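Local coordinates for protein BIS(5'-nucleosyl)-tetraphosphatase (Diadenosine tetraphosphatase), putative (Plasmodium falciparum, PDB 5CFJ) that probably hydrolyses diadenosine tetraphosphate (Ap4A) asymmetrically, to ATP and AMP, in the malaria parasite, at residues K42-P47 with H116-W121; T60-T65 with D74-L79. All coordinates share one frame; numbering follows the deposited sequence.

From the N terminus, strand 6-16 and strand 30-37 come first, and residues 42-47 then open interaction 1. The chain continues into helix 57-69, whose residues 60-65 meet residues 74-79 at the start of strand 76-89, so interaction 2 closes a short loop. Only later, at residues 116-121, is the long loop of interaction 1 closed, with interaction 2 wholly inside it. The two centres lie about 17 Å apart, yet Pro47 CB packs 3.5 Å from Thr65 OG1, joining strand 44-50 to the helix against a common mixed sheet.

Interaction 1: residues K42-P47 with H116-W121. With SO4 (sulfate ion), chain B; SO4 (sulfate ion), chain C.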
ATOM      1  N   LYS A  42      -3.107  15.465  -4.635  1.00 38.98           N
ATOM      2  CA  LYS A  42      -1.890  15.030  -3.952  1.00 36.25           C
ATOM      3  C   LYS A  42      -2.138  13.878  -2.985  1.00 32.17           C
ATOM      4  O   LYS A  42      -1.750  13.940  -1.819  1.00 33.48           O
ATOM      5  N   HIS A  43      -2.793  12.830  -3.478  1.00 25.86           N
ATOM      6  CA  HIS A  43      -3.219  11.724  -2.628  1.00 20.26           C
ATOM      7  C   HIS A  43      -2.579  10.414  -3.068  1.00 16.65           C
ATOM      8  O   HIS A  43      -3.006   9.800  -4.044  1.00 18.49           O
ATOM      9  CB  HIS A  43      -4.745  11.610  -2.650  1.00 21.73           C
ATOM     10  CG  HIS A  43      -5.299  10.693  -1.601  1.00 22.91           C
ATOM     11  ND1 HIS A  43      -5.312  11.018  -0.265  1.00 26.93           N
ATOM     12  CD2 HIS A  43      -5.862   9.464  -1.700  1.00 23.18           C
ATOM     13  CE1 HIS A  43      -5.858  10.024   0.421  1.00 25.67           C
ATOM     14  NE2 HIS A  43      -6.204   9.076  -0.425  1.00 23.69           N
ATOM     15  N   TRP A  44      -1.553  10.004  -2.331  1.00 14.43           N
ATOM     16  CA  TRP A  44      -0.789   8.805  -2.625  1.00 14.76           C
ATOM     17  C   TRP A  44      -1.020   7.768  -1.539  1.00 14.11           C
ATOM     18  O   TRP A  44      -0.843   8.063  -0.363  1.00 15.89           O
ATOM     19  CB  TRP A  44       0.694   9.131  -2.688  1.00 14.01           C
ATOM     20  CG  TRP A  44       1.127  10.055  -3.797  1.00 13.67           C
ATOM     21  CD1 TRP A  44       1.069  11.426  -3.798  1.00 15.41           C
ATOM     22  CD2 TRP A  44       1.734   9.678  -5.037  1.00 14.30           C
ATOM     23  NE1 TRP A  44       1.587  11.916  -4.972  1.00 16.30           N
ATOM     24  CE2 TRP A  44       2.008  10.866  -5.747  1.00 14.54           C
ATOM     25  CE3 TRP A  44       2.072   8.451  -5.617  1.00 15.06           C
ATOM     26  CZ2 TRP A  44       2.604  10.858  -7.003  1.00 16.68           C
ATOM     27  CZ3 TRP A  44       2.665   8.449  -6.866  1.00 16.40           C
ATOM     28  CH2 TRP A  44       2.924   9.643  -7.544  1.00 17.79           C
ATOM     29  N   THR A  45      -1.412   6.557  -1.918  1.00 13.70           N
ATOM     30  CA  THR A  45      -1.577   5.466  -0.958  1.00 13.37           C
ATOM     31  C   THR A  45      -1.116   4.153  -1.580  1.00 13.34           C
ATOM     32  O   THR A  45      -0.986   4.062  -2.800  1.00 12.48           O
ATOM     33  CB  THR A  45      -3.058   5.285  -0.504  1.00 14.73           C
ATOM     34  OG1 THR A  45      -3.811   4.646  -1.539  1.00 15.11           O
ATOM     35  CG2 THR A  45      -3.721   6.606  -0.118  1.00 15.93           C
ATOM     36  N   PRO A  46      -0.904   3.119  -0.749  1.00 12.73           N
ATOM     37  CA  PRO A  46      -0.730   1.781  -1.326  1.00 12.99           C
ATOM     38  C   PRO A  46      -2.031   1.313  -1.983  1.00 12.47           C
ATOM     39  O   PRO A  46      -3.081   1.941  -1.809  1.00 13.41           O
ATOM     40  CB  PRO A  46      -0.371   0.910  -0.108  1.00 13.33           C
ATOM     41  CG  PRO A  46       0.042   1.890   0.968  1.00 13.24           C
ATOM     42  CD  PRO A  46      -0.790   3.105   0.721  1.00 13.51           C
ATOM     43  N   PRO A  47      -1.968   0.222  -2.756  1.00 12.51           N
ATOM     44  CA  PRO A  47      -3.191  -0.369  -3.307  1.00 14.09           C
ATOM     45  C   PRO A  47      -4.133  -0.820  -2.185  1.00 13.96           C
ATOM     46  O   PRO A  47      -3.681  -1.455  -1.239  1.00 15.08           O
ATOM     47  CB  PRO A  47      -2.672  -1.567  -4.109  1.00 15.45           C
ATOM     48  CG  PRO A  47      -1.192  -1.336  -4.260  1.00 17.52           C
ATOM     49  CD  PRO A  47      -0.778  -0.591  -3.053  1.00 13.97           C
ATOM     50  N   HIS A 116      -6.144   5.614 -10.650  1.00 16.84           N
ATOM     51  CA  HIS A 116      -4.869   6.276 -10.396  1.00 15.88           C
ATOM     52  C   HIS A 116      -4.217   6.810 -11.659  1.00 17.15           C
ATOM     53  O   HIS A 116      -4.384   6.249 -12.733  1.00 18.94           O
ATOM     54  CB  HIS A 116      -3.914   5.313  -9.700  1.00 15.43           C
ATOM     55  CG  HIS A 116      -4.433   4.806  -8.396  1.00 15.65           C
ATOM     56  ND1 HIS A 116      -5.047   3.577  -8.269  1.00 17.44           N
ATOM     57  CD2 HIS A 116      -4.460   5.369  -7.166  1.00 15.59           C
ATOM     58  CE1 HIS A 116      -5.412   3.400  -7.013  1.00 16.58           C
ATOM     59  NE2 HIS A 116      -5.071   4.477  -6.323  1.00 15.92           N
ATOM     60  N   THR A 117      -3.444   7.882 -11.512  1.00 16.96           N
ATOM     61  CA  THR A 117      -2.800   8.507 -12.662  1.00 18.72           C
ATOM     62  C   THR A 117      -1.297   8.258 -12.704  1.00 17.49           C
ATOM     63  O   THR A 117      -0.664   8.473 -13.733  1.00 19.82           O
ATOM     64  CB  THR A 117      -3.027  10.024 -12.676  1.00 21.48           C
ATOM     65  OG1 THR A 117      -2.516  10.587 -11.463  1.00 22.94           O
ATOM     66  CG2 THR A 117      -4.506  10.343 -12.799  1.00 23.45           C
ATOM     67  N   ASP A 118      -0.727   7.807 -11.593  1.00 16.04           N
ATOM     68  CA  ASP A 118       0.716   7.643 -11.492  1.00 16.53           C
ATOM     69  C   ASP A 118       1.039   6.667 -10.371  1.00 14.38           C
ATOM     70  O   ASP A 118       0.185   6.373  -9.538  1.00 14.68           O
ATOM     71  CB  ASP A 118       1.381   8.997 -11.236  1.00 19.87           C
ATOM     72  CG  ASP A 118       2.851   9.025 -11.613  1.00 22.02           C
ATOM     73  OD1 ASP A 118       3.358   8.052 -12.212  1.00 21.93           O
ATOM     74  OD2 ASP A 118       3.507  10.046 -11.311  1.00 25.78           O
ATOM     75  N   TYR A 119       2.265   6.155 -10.357  1.00 14.26           N
ATOM     76  CA  TYR A 119       2.738   5.335  -9.249  1.00 14.64           C
ATOM     77  C   TYR A 119       4.196   5.642  -9.019  1.00 14.53           C
ATOM     78  O   TYR A 119       4.897   6.076  -9.931  1.00 16.47           O
ATOM     79  CB  TYR A 119       2.560   3.841  -9.525  1.00 14.33           C
ATOM     80  CG  TYR A 119       3.441   3.309 -10.636  1.00 15.34           C
ATOM     81  CD1 TYR A 119       4.722   2.823 -10.375  1.00 18.03           C
ATOM     82  CD2 TYR A 119       2.993   3.301 -11.949  1.00 16.76           C
ATOM     83  CE1 TYR A 119       5.526   2.344 -11.406  1.00 20.14           C
ATOM     84  CE2 TYR A 119       3.783   2.828 -12.979  1.00 20.02           C
ATOM     85  CZ  TYR A 119       5.047   2.357 -12.707  1.00 20.53           C
ATOM     86  OH  TYR A 119       5.821   1.881 -13.743  1.00 23.46           O
ATOM     87  N   LYS A 120       4.649   5.396  -7.802  1.00 13.92           N
ATOM     88  CA  LYS A 120       6.040   5.593  -7.430  0.55 13.12           C
ATOM     89  C   LYS A 120       6.411   4.583  -6.368  1.00 13.66           C
ATOM     90  O   LYS A 120       5.634   4.354  -5.445  1.00 13.58           O
ATOM     91  CB  LYS A 120       6.282   7.004  -6.880  0.55 13.84           C
ATOM     92  CG  LYS A 120       6.255   8.115  -7.908  0.55124.44           C
ATOM     93  CD  LYS A 120       7.329   7.925  -8.961  0.55 83.80           C
ATOM     94  CE  LYS A 120       7.202   8.984 -10.034  0.55 46.03           C
ATOM     95  NZ  LYS A 120       5.778   9.137 -10.430  0.55 27.58           N
ATOM     96  N   TRP A 121       7.596   4.004  -6.492  1.00 13.78           N
ATOM     97  CA  TRP A 121       8.158   3.181  -5.441  1.00 14.33           C
ATOM     98  C   TRP A 121       8.911   4.135  -4.528  1.00 15.00           C
ATOM     99  O   TRP A 121       9.939   4.683  -4.928  1.00 16.85           O
ATOM    100  CB  TRP A 121       9.084   2.134  -6.019  1.00 15.15           C
ATOM    101  CG  TRP A 121       8.386   1.013  -6.710  1.00 14.02           C
ATOM    102  CD1 TRP A 121       8.130   0.889  -8.051  1.00 15.45           C
ATOM    103  CD2 TRP A 121       7.887  -0.175  -6.094  1.00 12.61           C
ATOM    104  NE1 TRP A 121       7.489  -0.300  -8.301  1.00 15.13           N
ATOM    105  CE2 TRP A 121       7.333  -0.977  -7.121  1.00 14.07           C
ATOM    106  CE3 TRP A 121       7.862  -0.645  -4.775  1.00 12.75           C
ATOM    107  CZ2 TRP A 121       6.762  -2.224  -6.866  1.00 13.78           C
ATOM    108  CZ3 TRP A 121       7.291  -1.881  -4.524  1.00 13.46           C
ATOM    109  CH2 TRP A 121       6.752  -2.660  -5.568  1.00 13.42           C
TER
HETATM  110  S   SO4 B 201      -8.107   7.235   1.961  1.00 28.47           S
HETATM  111  O1  SO4 B 201      -7.569   6.937   0.638  1.00 26.24           O
HETATM  112  O2  SO4 B 201      -8.378   6.015   2.712  1.00 27.47           O
HETATM  113  O3  SO4 B 201      -7.147   8.060   2.689  1.00 30.68           O
HETATM  114  O4  SO4 B 201      -9.346   7.996   1.807  1.00 32.52           O
HETATM  115  S   SO4 C 202       2.255  15.201  -6.475  0.68 63.37           S
HETATM  116  O1  SO4 C 202       2.586  14.650  -7.788  0.68 36.65           O
HETATM  117  O2  SO4 C 202       0.844  14.973  -6.183  0.68 39.04           O
HETATM  118  O3  SO4 C 202       3.062  14.548  -5.450  0.68 38.44           O
HETATM  119  O4  SO4 C 202       2.518  16.637  -6.472  0.68 43.25           O
HETATM  120  O   HOH W   1      -4.305   6.114  -3.935  1.00 20.07           O
HETATM  121  O   HOH W   2      -5.214   2.693  -3.771  1.00 21.78           O
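Trp44 reaches across to residues 118-120 with the far rim of its indole, and it is the single residue of 42-47 that makes direct contact with 116-121. At the start of 116-121, His116 NE2 reaches the other segment through two waters. Water 1 lies in the plane of the imidazole at its edge, 3.0 Å from His116 NE2, and donates to Thr45 OG1. Water 2 donates to Pro46 O and takes a weak hydrogen bond from His116 NE2. After the chain turns its corner at Thr117, Asp118 brings OD2 to 3.8 Å from Trp44 CH2 at the ring edge, with the carboxylate and indole planes 55° apart. Tyr119 contributes backbone: its carbonyl carbon sits at the indole edge, 3.9 Å from Trp44 CZ3. Lys120, in one of its two conformers, lays CG 3.7 Å from Trp44 CH2. In that conformer a bend (chi2 -61°) helps bring NZ to 2.6 Å from Asp118 OD2, a salt bridge that the second conformer may not keep.

The opposite edge of Trp44 is polar. NE1 donates to sulfate C, 3.1 Å from its O3, and Lys36 also binds this anion. His43 NE2 holds sulfate B through O1 at 2.8 Å, a fairly straight bond (164°). Both sulfates probably come from the crystallisation liquor. Strands 44-50 and 116-122 both pair with strand 30-37, whose Lys36 lies against Trp44. Trp44 thus bridges over an intervening strand on the surface of the Nudix fold's mixed sheet.

Interaction 2: residues T60-T65 with D74-L79; sequences TAVRET and DKYKLL
Tyr76 meets Val62 almost entirely through its phenolic oxygen, a useful example of a side chain that crosses a gap and does its work at the tip. Its CB leaves strand 76-79 toward the helix. At chi1 52° CG lies between the backbone N and the carbonyl carbon, and from there the ring extends to the helix. Near the far end of the ring, CE2 lies 4.3 Å from Thr65 CG2, a loose, oblique approach. Leu13, Ile71 and Ala101 also touch this side chain.

At the end, OH comes against both branches of Val62, 3.5 Å from CG2 and 3.7 Å from CG1, the two side chains being inclined to one another. With CG1 of Val62 anti to the backbone N (chi1 168°), both methyls face the phenol oxygen in van der Waals contact. The same OH donates to water 3 at 2.6 Å, and that water passes a hydrogen bond on to Val62 O at 2.8 Å. One residue is therefore touched twice, by its methyls directly and by its carbonyl through water.

Thr65 turns its hydroxyl to the helix itself: OG1 donates to Ala61 O at 2.9 Å, reaching that carbonyl from the face opposite to Thr65 N, while its methyl is presented to the tyrosine. Arg63 points away, pairing with Glu64, Glu67 and Glu55 within the Nudix box, whose helix this is.

Chemically, no direct hydrogen bond joins the segments. The direct contact is van der Waals, and the polar link runs from the phenol through water 3 to Val62 O, giving the hydroxyl of this buried tyrosine a hydrogen-bond partner.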
ATOM      1  N   THR A  60      -9.626  -9.340   0.047  1.00 14.84           N
ATOM      2  CA  THR A  60      -9.951  -8.015  -0.471  1.00 13.46           C
ATOM      3  C   THR A  60      -8.673  -7.284  -0.883  1.00 13.45           C
ATOM      4  O   THR A  60      -8.591  -6.719  -1.963  1.00 13.37           O
ATOM      5  CB  THR A  60     -10.714  -7.181   0.567  1.00 14.05           C
ATOM      6  OG1 THR A  60     -11.974  -7.807   0.839  1.00 15.71           O
ATOM      7  CG2 THR A  60     -10.938  -5.756   0.078  1.00 13.37           C
ATOM      8  N   ALA A  61      -7.665  -7.321  -0.020  1.00 13.23           N
ATOM      9  CA  ALA A  61      -6.406  -6.645  -0.292  1.00 13.05           C
ATOM     10  C   ALA A  61      -5.765  -7.171  -1.582  1.00 12.55           C
ATOM     11  O   ALA A  61      -5.319  -6.394  -2.432  1.00 12.78           O
ATOM     12  CB  ALA A  61      -5.470  -6.813   0.869  1.00 13.19           C
ATOM     13  N   VAL A  62      -5.731  -8.495  -1.730  1.00 12.49           N
ATOM     14  CA  VAL A  62      -5.150  -9.114  -2.914  1.00 13.71           C
ATOM     15  C   VAL A  62      -5.911  -8.721  -4.178  1.00 12.75           C
ATOM     16  O   VAL A  62      -5.312  -8.337  -5.188  1.00 12.83           O
ATOM     17  CB  VAL A  62      -5.115 -10.646  -2.764  1.00 14.44           C
ATOM     18  CG1 VAL A  62      -4.798 -11.317  -4.098  1.00 15.73           C
ATOM     19  CG2 VAL A  62      -4.095 -11.042  -1.694  1.00 15.94           C
ATOM     20  N   ARG A  63      -7.238  -8.786  -4.120  1.00 12.82           N
ATOM     21  CA  ARG A  63      -8.031  -8.412  -5.284  1.00 14.10           C
ATOM     22  C   ARG A  63      -7.850  -6.946  -5.665  1.00 12.60           C
ATOM     23  O   ARG A  63      -7.663  -6.630  -6.833  1.00 13.22           O
ATOM     24  CB  ARG A  63      -9.506  -8.690  -5.051  1.00 14.73           C
ATOM     25  CG  ARG A  63     -10.369  -8.299  -6.258  1.00 15.41           C
ATOM     26  CD  ARG A  63     -11.871  -8.492  -6.017  1.00 15.34           C
ATOM     27  NE  ARG A  63     -12.265  -7.983  -4.705  1.00 16.54           N
ATOM     28  CZ  ARG A  63     -12.389  -6.694  -4.405  1.00 15.97           C
ATOM     29  NH1 ARG A  63     -12.158  -5.761  -5.326  1.00 17.00           N
ATOM     30  NH2 ARG A  63     -12.720  -6.338  -3.173  1.00 17.26           N
ATOM     31  N   GLU A  64      -7.912  -6.052  -4.683  1.00 13.06           N
ATOM     32  CA  GLU A  64      -7.754  -4.632  -4.974  1.00 13.78           C
ATOM     33  C   GLU A  64      -6.369  -4.332  -5.537  1.00 13.10           C
ATOM     34  O   GLU A  64      -6.223  -3.518  -6.443  1.00 13.57           O
ATOM     35  CB  GLU A  64      -8.022  -3.796  -3.723  1.00 14.56           C
ATOM     36  CG  GLU A  64      -9.481  -3.811  -3.306  1.00 16.81           C
ATOM     37  CD  GLU A  64     -10.344  -2.939  -4.189  1.00 21.43           C
ATOM     38  OE1 GLU A  64      -9.796  -1.994  -4.788  1.00 23.11           O
ATOM     39  OE2 GLU A  64     -11.564  -3.187  -4.270  1.00 24.36           O
ATOM     40  N   THR A  65      -5.355  -5.017  -5.020  1.00 13.02           N
ATOM     41  CA  THR A  65      -4.008  -4.836  -5.541  1.00 13.22           C
ATOM     42  C   THR A  65      -3.938  -5.280  -7.001  1.00 13.28           C
ATOM     43  O   THR A  65      -3.380  -4.576  -7.849  1.00 12.82           O
ATOM     44  CB  THR A  65      -3.002  -5.592  -4.674  1.00 13.13           C
ATOM     45  OG1 THR A  65      -3.013  -4.989  -3.375  1.00 14.25           O
ATOM     46  CG2 THR A  65      -1.590  -5.517  -5.249  1.00 14.53           C
ATOM     47  N   ASP A  74       0.773 -14.265  -6.935  1.00 15.54           N
ATOM     48  CA  ASP A  74       1.891 -15.155  -7.243  1.00 16.73           C
ATOM     49  C   ASP A  74       3.190 -14.363  -7.405  1.00 15.55           C
ATOM     50  O   ASP A  74       4.274 -14.939  -7.399  1.00 17.17           O
ATOM     51  CB  ASP A  74       1.611 -15.973  -8.503  1.00 19.28           C
ATOM     52  CG  ASP A  74       1.462 -15.105  -9.726  1.00 22.00           C
ATOM     53  OD1 ASP A  74       0.451 -14.380  -9.806  1.00 25.41           O
ATOM     54  OD2 ASP A  74       2.356 -15.135 -10.597  1.00 26.30           O
ATOM     55  N   LYS A  75       3.083 -13.042  -7.534  1.00 13.53           N
ATOM     56  CA  LYS A  75       4.258 -12.191  -7.727  1.00 13.83           C
ATOM     57  C   LYS A  75       4.898 -11.729  -6.430  1.00 12.69           C
ATOM     58  O   LYS A  75       5.977 -11.139  -6.445  1.00 13.35           O
ATOM     59  CB  LYS A  75       3.889 -10.958  -8.551  1.00 14.81           C
ATOM     60  CG  LYS A  75       3.300 -11.273  -9.908  1.00 15.70           C
ATOM     61  CD  LYS A  75       4.251 -12.119 -10.734  1.00 17.70           C
ATOM     62  CE  LYS A  75       3.755 -12.260 -12.159  1.00 20.32           C
ATOM     63  NZ  LYS A  75       2.405 -12.876 -12.246  1.00 22.08           N
ATOM     64  N   TYR A  76       4.229 -11.956  -5.306  1.00 13.10           N
ATOM     65  CA  TYR A  76       4.770 -11.454  -4.048  1.00 13.00           C
ATOM     66  C   TYR A  76       4.620 -12.455  -2.914  1.00 13.56           C
ATOM     67  O   TYR A  76       3.793 -13.370  -2.969  1.00 15.59           O
ATOM     68  CB  TYR A  76       4.139 -10.099  -3.685  1.00 12.78           C
ATOM     69  CG  TYR A  76       2.627 -10.004  -3.677  1.00 12.78           C
ATOM     70  CD1 TYR A  76       1.872 -10.550  -2.647  1.00 13.19           C
ATOM     71  CD2 TYR A  76       1.959  -9.307  -4.681  1.00 13.70           C
ATOM     72  CE1 TYR A  76       0.497 -10.421  -2.629  1.00 13.87           C
ATOM     73  CE2 TYR A  76       0.588  -9.173  -4.670  1.00 13.58           C
ATOM     74  CZ  TYR A  76      -0.141  -9.737  -3.645  1.00 14.09           C
ATOM     75  OH  TYR A  76      -1.517  -9.605  -3.636  1.00 15.31           O
ATOM     76  N   LYS A  77       5.460 -12.278  -1.906  1.00 13.47           N
ATOM     77  CA  LYS A  77       5.440 -13.099  -0.713  1.00 14.66           C
ATOM     78  C   LYS A  77       4.737 -12.339   0.389  1.00 13.60           C
ATOM     79  O   LYS A  77       5.207 -11.282   0.816  1.00 13.85           O
ATOM     80  CB  LYS A  77       6.851 -13.449  -0.277  1.00 17.37           C
ATOM     81  CG  LYS A  77       6.917 -14.306   0.961  1.00 19.08           C
ATOM     82  CD  LYS A  77       8.358 -14.511   1.386  1.00 23.25           C
ATOM     83  CE  LYS A  77       8.481 -15.301   2.671  1.00 25.95           C
ATOM     84  NZ  LYS A  77       9.918 -15.497   3.008  1.00 29.86           N
ATOM     85  N   LEU A  78       3.602 -12.850   0.839  1.00 13.97           N
ATOM     86  CA  LEU A  78       2.902 -12.251   1.962  1.00 15.04           C
ATOM     87  C   LEU A  78       3.733 -12.452   3.213  1.00 14.73           C
ATOM     88  O   LEU A  78       4.146 -13.568   3.527  1.00 18.08           O
ATOM     89  CB  LEU A  78       1.501 -12.845   2.123  1.00 17.85           C
ATOM     90  CG  LEU A  78       0.491 -12.482   1.031  1.00 20.39           C
ATOM     91  CD1 LEU A  78      -0.703 -13.426   1.062  1.00 23.95           C
ATOM     92  CD2 LEU A  78       0.034 -11.041   1.176  1.00 19.81           C
ATOM     93  N   LEU A  79       3.992 -11.362   3.919  1.00 13.45           N
ATOM     94  CA  LEU A  79       4.793 -11.424   5.133  1.00 13.34           C
ATOM     95  C   LEU A  79       3.923 -11.310   6.370  1.00 13.12           C
ATOM     96  O   LEU A  79       2.766 -10.889   6.309  1.00 14.33           O
ATOM     97  CB  LEU A  79       5.854 -10.322   5.136  1.00 14.45           C
ATOM     98  CG  LEU A  79       6.782 -10.363   3.919  1.00 15.29           C
ATOM     99  CD1 LEU A  79       7.770  -9.211   3.966  1.00 16.31           C
ATOM    100  CD2 LEU A  79       7.515 -11.700   3.816  1.00 19.43           C
TER
HETATM  101  O   HOH W   3      -2.696  -9.067  -5.937  1.00 15.75           O